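Local atomic coordinates of GMP reductase (Trypanosoma brucei brucei, PDB entry 6JIG), a protein that probably catalyses the NADPH-dependent reductive deamination of GMP to IMP and is regulated allosterically, with changes of oligomeric state, through its CBS domain. Residues A[18-23]-A[456-461]; A[48-53]-A[368-373]; A[70-75]-A[228-233]. The protein carries 1 engineered substitution. All coordinates share one frame; numbering follows the deposited sequence.

Contact 1: residues A[18-23]-A[456-461]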
# COMPACT_ATOMS: atom_id res chain seq x y z
N VAL A 18 -4.86 1.34 31.23
CA VAL A 18 -5.28 2.25 32.28
C VAL A 18 -4.84 3.68 31.98
O VAL A 18 -3.95 3.94 31.16
CB VAL A 18 -4.75 1.82 33.68
CG1 VAL A 18 -5.29 0.42 34.04
CG2 VAL A 18 -3.22 1.80 33.71
N LEU A 19 -5.51 4.62 32.64
CA LEU A 19 -5.06 6.00 32.74
C LEU A 19 -4.96 6.38 34.21
O LEU A 19 -5.65 5.80 35.04
CB LEU A 19 -6.03 6.97 32.05
CG LEU A 19 -6.23 6.74 30.57
CD1 LEU A 19 -7.43 7.57 30.14
CD2 LEU A 19 -4.98 7.15 29.80
N ILE A 20 -4.10 7.35 34.51
CA ILE A 20 -4.02 7.94 35.84
C ILE A 20 -5.17 8.92 36.02
O ILE A 20 -5.35 9.83 35.20
CB ILE A 20 -2.67 8.64 36.05
CG1 ILE A 20 -1.54 7.60 36.00
CG2 ILE A 20 -2.66 9.44 37.36
CD1 ILE A 20 -0.15 8.25 35.80
N ILE A 21 -5.96 8.73 37.06
CA ILE A 21 -7.10 9.61 37.30
C ILE A 21 -6.58 10.93 37.86
O ILE A 21 -5.83 10.91 38.86
CB ILE A 21 -8.08 8.97 38.29
CG1 ILE A 21 -8.68 7.68 37.73
CG2 ILE A 21 -9.21 9.95 38.61
CD1 ILE A 21 -9.38 6.85 38.81
N PRO A 22 -6.94 12.07 37.28
CA PRO A 22 -6.47 13.35 37.85
C PRO A 22 -6.97 13.52 39.27
O PRO A 22 -8.09 13.16 39.61
CB PRO A 22 -7.07 14.40 36.90
CG PRO A 22 -7.31 13.65 35.61
CD PRO A 22 -7.72 12.26 36.05
N GLN A 23 -6.10 14.07 40.12
CA GLN A 23 -6.35 14.29 41.54
C GLN A 23 -6.16 15.77 41.84
O GLN A 23 -5.65 16.54 41.01
CB GLN A 23 -5.41 13.48 42.43
CG GLN A 23 -5.35 11.99 42.13
CD GLN A 23 -6.67 11.30 42.46
OE1 GLN A 23 -7.20 11.45 43.56
NE2 GLN A 23 -7.19 10.53 41.51
N SER A 456 2.16 15.65 38.73
CA SER A 456 1.28 16.79 38.98
C SER A 456 -0.19 16.40 38.84
O SER A 456 -1.04 16.92 39.57
CB SER A 456 1.62 17.92 38.02
OG SER A 456 0.79 19.04 38.27
N TYR A 457 -0.51 15.49 37.92
CA TYR A 457 -1.90 15.07 37.79
C TYR A 457 -2.35 14.25 38.99
O TYR A 457 -3.54 14.25 39.33
CB TYR A 457 -2.13 14.29 36.50
CG TYR A 457 -2.41 15.17 35.31
CD1 TYR A 457 -3.66 15.75 35.15
CD2 TYR A 457 -1.42 15.44 34.37
CE1 TYR A 457 -3.92 16.56 34.07
CE2 TYR A 457 -1.67 16.25 33.29
CZ TYR A 457 -2.94 16.81 33.15
OH TYR A 457 -3.22 17.62 32.08
N SER A 458 -1.43 13.55 39.64
CA SER A 458 -1.74 12.81 40.86
C SER A 458 -1.63 13.68 42.10
O SER A 458 -1.86 13.17 43.21
CB SER A 458 -0.81 11.59 41.01
OG SER A 458 -1.25 10.49 40.19
N GLY A 459 -1.29 14.95 41.94
CA GLY A 459 -1.07 15.85 43.07
C GLY A 459 0.14 15.49 43.90
O GLY A 459 0.16 15.78 45.10
N ALA A 460 1.15 14.87 43.29
CA ALA A 460 2.29 14.32 44.01
C ALA A 460 3.52 15.20 43.81
O ALA A 460 3.85 15.56 42.68
CB ALA A 460 2.61 12.89 43.53
N LYS A 461 4.20 15.54 44.91
CA LYS A 461 5.45 16.28 44.83
C LYS A 461 6.69 15.39 45.01
O LYS A 461 7.82 15.90 44.99
CB LYS A 461 5.47 17.41 45.86
O HOH W 1 -3.98 9.56 40.38

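Contact 2: residues A[48-53]-A[368-373]. With 5GP (guanosine-5'-monophosphate), chain B.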
# COMPACT_ATOMS: atom_id res chain seq x y z
N PRO A 48 14.32 8.46 38.09
CA PRO A 48 14.05 7.02 38.21
C PRO A 48 14.27 6.22 36.93
O PRO A 48 13.50 5.29 36.68
CB PRO A 48 12.58 6.98 38.63
CG PRO A 48 11.99 8.26 38.12
CD PRO A 48 13.10 9.28 38.05
N ILE A 49 15.28 6.55 36.13
CA ILE A 49 15.49 5.97 34.80
C ILE A 49 16.74 5.11 34.84
O ILE A 49 17.82 5.59 35.22
CB ILE A 49 15.63 7.06 33.72
CG1 ILE A 49 14.59 8.17 33.89
CG2 ILE A 49 15.56 6.43 32.33
CD1 ILE A 49 13.19 7.69 33.70
N VAL A 50 16.61 3.85 34.43
CA VAL A 50 17.71 2.89 34.37
C VAL A 50 17.84 2.42 32.93
O VAL A 50 16.87 1.94 32.33
CB VAL A 50 17.47 1.70 35.31
CG1 VAL A 50 18.66 0.74 35.28
CG2 VAL A 50 17.20 2.18 36.74
N ALA A 51 19.04 2.55 32.36
CA ALA A 51 19.28 2.01 31.03
C ALA A 51 19.42 0.49 31.07
O ALA A 51 20.12 -0.05 31.92
CB ALA A 51 20.54 2.63 30.41
N SER A 52 18.76 -0.18 30.13
CA SER A 52 18.71 -1.64 30.13
C SER A 52 20.07 -2.26 29.85
O SER A 52 20.81 -1.80 28.98
CB SER A 52 17.72 -2.12 29.07
OG SER A 52 17.65 -3.54 29.06
N ASN A 53 20.36 -3.35 30.56
CA ASN A 53 21.53 -4.21 30.29
C ASN A 53 21.26 -5.06 29.04
O ASN A 53 21.07 -6.27 29.09
CB ASN A 53 21.84 -5.09 31.49
CG ASN A 53 20.62 -5.80 32.05
OD1 ASN A 53 19.57 -5.18 32.30
ND2 ASN A 53 20.73 -7.11 32.25
N ALA A 368 6.30 1.14 41.27
CA ALA A 368 7.73 0.97 40.95
C ALA A 368 8.54 2.14 41.47
O ALA A 368 8.09 3.29 41.45
CB ALA A 368 7.95 0.84 39.45
N ASP A 369 9.78 1.86 41.90
CA ASP A 369 10.70 2.94 42.27
C ASP A 369 11.51 3.46 41.09
O ASP A 369 11.85 4.65 41.07
CB ASP A 369 11.65 2.47 43.39
CG ASP A 369 10.88 2.00 44.59
OD1 ASP A 369 10.33 2.86 45.30
OD2 ASP A 369 10.71 0.78 44.76
N THR A 370 11.82 2.60 40.13
CA THR A 370 12.51 3.00 38.91
C THR A 370 11.88 2.27 37.73
O THR A 370 11.13 1.30 37.90
CB THR A 370 14.01 2.67 38.93
OG1 THR A 370 14.17 1.27 39.17
CG2 THR A 370 14.76 3.49 40.00
N VAL A 371 12.22 2.72 36.53
CA VAL A 371 11.89 2.01 35.30
C VAL A 371 13.19 1.69 34.57
O VAL A 371 14.18 2.43 34.66
CB VAL A 371 10.96 2.83 34.38
CG1 VAL A 371 9.60 3.08 35.05
CG2 VAL A 371 11.61 4.16 34.00
N MET A 372 13.19 0.57 33.85
CA MET A 372 14.31 0.19 33.00
C MET A 372 13.86 0.27 31.55
O MET A 372 12.81 -0.28 31.20
CB MET A 372 14.81 -1.22 33.31
CG MET A 372 15.91 -1.66 32.36
SD MET A 372 16.68 -3.22 32.81
CE MET A 372 18.01 -2.64 33.88
N LEU A 373 14.64 0.95 30.72
CA LEU A 373 14.28 1.23 29.34
C LEU A 373 15.29 0.62 28.38
O LEU A 373 16.50 0.84 28.53
CB LEU A 373 14.21 2.73 29.08
CG LEU A 373 13.37 3.57 30.04
CD1 LEU A 373 13.44 5.02 29.60
CD2 LEU A 373 11.93 3.06 30.00
P 5GP B . 11.96 -2.45 26.25
O1P 5GP B . 10.49 -2.72 25.96
O2P 5GP B . 12.84 -2.53 25.02
O3P 5GP B . 12.21 -1.25 27.13
O5' 5GP B . 12.32 -3.69 27.20
C5' 5GP B . 13.66 -4.04 27.53
C4' 5GP B . 13.68 -5.24 28.44
O4' 5GP B . 13.33 -6.43 27.70
C3' 5GP B . 15.04 -5.60 29.05
O3' 5GP B . 15.40 -4.77 30.14
C2' 5GP B . 14.87 -7.09 29.40
O2' 5GP B . 14.22 -7.27 30.65
C1' 5GP B . 13.89 -7.57 28.33
N9 5GP B . 14.54 -8.38 27.29
C8 5GP B . 15.61 -8.05 26.55
N7 5GP B . 15.86 -9.09 25.70
C5 5GP B . 14.92 -10.04 25.92
C6 5GP B . 14.65 -11.28 25.37
O6 5GP B . 15.37 -11.71 24.45
N1 5GP B . 13.62 -12.00 25.83
C2 5GP B . 12.83 -11.55 26.82
N2 5GP B . 11.80 -12.29 27.26
N3 5GP B . 13.05 -10.33 27.37
C4 5GP B . 14.09 -9.58 26.93

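Contact 3: residues A[70-75]-A[228-233]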
# COMPACT_ATOMS: atom_id res chain seq x y z
N GLY A 70 21.53 11.75 36.25
CA GLY A 70 20.96 11.45 37.54
C GLY A 70 20.31 10.09 37.65
O GLY A 70 19.76 9.78 38.72
N GLY A 71 20.37 9.28 36.60
CA GLY A 71 19.94 7.89 36.61
C GLY A 71 21.13 6.95 36.69
O GLY A 71 22.15 7.26 37.32
N ILE A 72 21.03 5.81 36.00
CA ILE A 72 22.10 4.82 36.03
C ILE A 72 21.94 3.90 34.82
O ILE A 72 20.83 3.75 34.29
CB ILE A 72 22.11 4.02 37.36
CG1 ILE A 72 23.48 3.37 37.61
CG2 ILE A 72 20.99 2.94 37.39
CD1 ILE A 72 23.60 2.73 38.98
N GLY A 73 23.05 3.31 34.38
CA GLY A 73 23.02 2.25 33.39
C GLY A 73 23.50 0.95 34.01
O GLY A 73 24.32 0.97 34.94
N ILE A 74 22.98 -0.17 33.52
CA ILE A 74 23.43 -1.51 33.92
C ILE A 74 24.20 -2.10 32.75
O ILE A 74 23.63 -2.40 31.69
CB ILE A 74 22.26 -2.42 34.32
CG1 ILE A 74 21.37 -1.78 35.39
CG2 ILE A 74 22.80 -3.77 34.81
CD1 ILE A 74 22.11 -1.35 36.67
N LEU A 75 25.50 -2.29 32.94
CA LEU A 75 26.36 -2.87 31.90
C LEU A 75 25.99 -4.32 31.62
O LEU A 75 25.92 -5.14 32.54
CB LEU A 75 27.83 -2.78 32.33
CG LEU A 75 28.37 -1.37 32.51
CD1 LEU A 75 29.79 -1.41 33.11
CD2 LEU A 75 28.37 -0.60 31.19
N ARG A 228 32.97 9.71 41.41
CA ARG A 228 32.88 9.10 40.10
C ARG A 228 31.44 8.69 39.80
O ARG A 228 30.63 8.51 40.71
CB ARG A 228 33.80 7.89 40.00
CG ARG A 228 35.19 8.08 40.65
CD ARG A 228 35.94 6.77 40.67
NE ARG A 228 35.29 5.75 41.48
CZ ARG A 228 35.73 4.50 41.61
NH1 ARG A 228 36.84 4.11 40.99
NH2 ARG A 228 35.08 3.63 42.37
N LEU A 229 31.14 8.49 38.52
CA LEU A 229 29.78 8.15 38.12
C LEU A 229 29.37 6.76 38.62
O LEU A 229 30.15 5.81 38.56
CB LEU A 229 29.65 8.21 36.59
CG LEU A 229 29.85 9.63 36.03
CD1 LEU A 229 29.96 9.60 34.50
CD2 LEU A 229 28.71 10.53 36.46
N LEU A 230 28.13 6.66 39.11
CA LEU A 230 27.56 5.38 39.51
C LEU A 230 27.30 4.50 38.29
O LEU A 230 26.94 5.00 37.22
CB LEU A 230 26.23 5.58 40.24
CG LEU A 230 26.09 5.99 41.70
CD1 LEU A 230 24.60 5.79 42.08
CD2 LEU A 230 26.98 5.17 42.61
N VAL A 231 27.46 3.20 38.47
CA VAL A 231 27.19 2.25 37.38
C VAL A 231 27.00 0.86 37.97
O VAL A 231 27.69 0.46 38.91
CB VAL A 231 28.32 2.30 36.32
CG1 VAL A 231 29.69 1.91 36.94
CG2 VAL A 231 27.99 1.40 35.13
N GLY A 232 26.05 0.11 37.40
CA GLY A 232 25.82 -1.27 37.76
C GLY A 232 26.26 -2.22 36.65
O GLY A 232 26.63 -1.81 35.55
N ALA A 233 26.21 -3.51 36.97
CA ALA A 233 26.62 -4.54 36.03
C ALA A 233 25.80 -5.80 36.26
O ALA A 233 25.51 -6.15 37.40
CB ALA A 233 28.12 -4.84 36.17
O HOH W 2 25.57 4.41 34.98

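Contact 1: residues A[18-23]-A[456-461]
Gln23 meets the end of helix 440-457 where the backbone turns away: its N donates to Tyr457 O at 2.7 Å, almost in line with the C=O axis (176° at the oxygen). Gly459, with positive phi, closes the last turn in a Schellman motif that leaves Tyr457 O pointing at the incoming loop. Packing is tight beside this bond. Ile20 turns its CG2 branch, anti to the backbone N, against Ser458 OG at 3.3 Å, and Gln23 CB rests 3.6 Å from Ser458 O. Pro22 touches more lightly, its CB at the edge of the Tyr457 ring, near the ring plane and 4.1 Å from CD1; His262 of a second subunit meets the same ring. The looser side is that of the Gln23 side chain, in a partly exposed residue, whose end leads away from 456-461. Its chain bends at CG (chi2 -67°) and folds back over its own loop, bringing NE2 3.0 Å from Ile21 O, above that carbonyl's plane. A water donates to Ile21 O at 2.7 Å and reaches Ser458 OG at 2.9 Å; that hydroxyl also bonds Thr470. Ile21 O is thus gripped by two donors, and Tyr457 O, at the negative end of the helix dipole, gains a backbone N-H from outside the helix, which would offset part of the charge expected there.

Contact 2: residues A[48-53]-A[368-373]
Ile49 to Ala51 runs parallel to Val371 to Leu373, the two strand directions 31° apart, with four backbone hydrogen bonds passing alternately between them from Val371 N-Pro48 O (2.9 Å) to Ser52 N-Leu373 O (3.0 Å). This pairing joins the first and last strands of the (beta/alpha)8 barrel and so closes it. On the outer face Ile49 reaches Leu373 CD1 through CG2 (3.7 Å) and lies alongside Val371, CD1 to CG2; helix 440-457 packs over this side. On the inner face Met372 lies across Val50. Its chain leaves the backbone extended, CG anti to N, then bends at the sulphur (chi3 -89°), which places CE against Val50 CG1 at 3.7 Å and against Asn53 OD1 at 3.4 Å, while CG sits under Ser52 CA. The Asn53 amide is anchored at its other end, ND2 bonding Asp259. Just past the strand, Ser52 holds OG anti to its backbone N (chi1 -179°) and donates to O3' of GMP at 2.8 Å. Met372 SD comes to 3.3 Å of the same O3' without a bond. The O3' hydroxyl therefore meets a hydrogen-bond donor just past one strand and a soft, polarisable sulphur from the next, so the seam that shuts the barrel also furnishes part of the ribose site.

Contact 3: residues A[70-75]-A[228-233]
Ile72 and Ile74 each lay a methyl over the face of a peptide group in the facing segment. Ile72 CD1 sits above the Val231-Gly232 peptide, 3.9 Å from Gly232 N, while Gly73 O approaches that flat group at its N-H edge and accepts the Gly232 hydrogen at 3.1 Å. Ile74 CG2 stands over the next peptide, Gly232-Ala233, 4.0 Å from Ala233 N. Leu75 N comes to the carbonyl of this second plane from the same side as CG2, tilted 43° out of it, and donates to Gly232 O at 2.9 Å; Leu75 CG lies near the plane at the carbonyl edge. Since Gly232 has no side chain, Ile74 CD1 can settle 3.9 Å from its CA. The two segments carry the second and third strands of the (beta/alpha)8 barrel, side by side and parallel, and the CBS pair is inserted between them along the chain. Ile72 and Ile74 also touch Val50 of strand 49-51 inside the barrel. Outside it, Val231 holds CG2 anti to its backbone N, bringing it 3.8 Å from Leu75 CG; the two side chains cross beneath helices 60-68 and 81-93, meeting Ala63 of the first and Val91 and Leu88 of the second. Before Gly232 the strands are too far apart to bond directly. A water fills in there, accepting from Gly73 N at 2.8 Å and donating to Leu230 O at 2.7 Å, so the ladder is continued by one solvent rung. Beside that water Ile72 CG1, anti to the backbone N (chi1 -159°), packs against the Leu230-Val231 backbone, and Val231 N is bonded by the Asp254 carboxylate.

How the contacts relate
Contacts 2 and 3 are two seams of one barrel with a single seam between them, their centres 11 Å apart. Strand 49-51 of contact 2 and strand 72-75 of contact 3 are neighbours: Ala51 N lies 2.9 Å from Ile72 O, a probable hydrogen bond, and Val50 CG1 packs on Ile74 CG1 at 3.7 Å. Contact 2 touches the catalytic-site GMP directly, whereas the Ile74 side chain of contact 3 stays about 8 Å from it. Contact 1 is peripheral, its centre 21 Å from that of contact 2 and 29 Å from that of contact 3. Helix 440-457 connects it to the barrel, ending at Tyr457 and covering Ile49 and Leu373 earlier along its length. Tyr457 lies at a subunit interface, its side chain about 6 Å from a bound GMP.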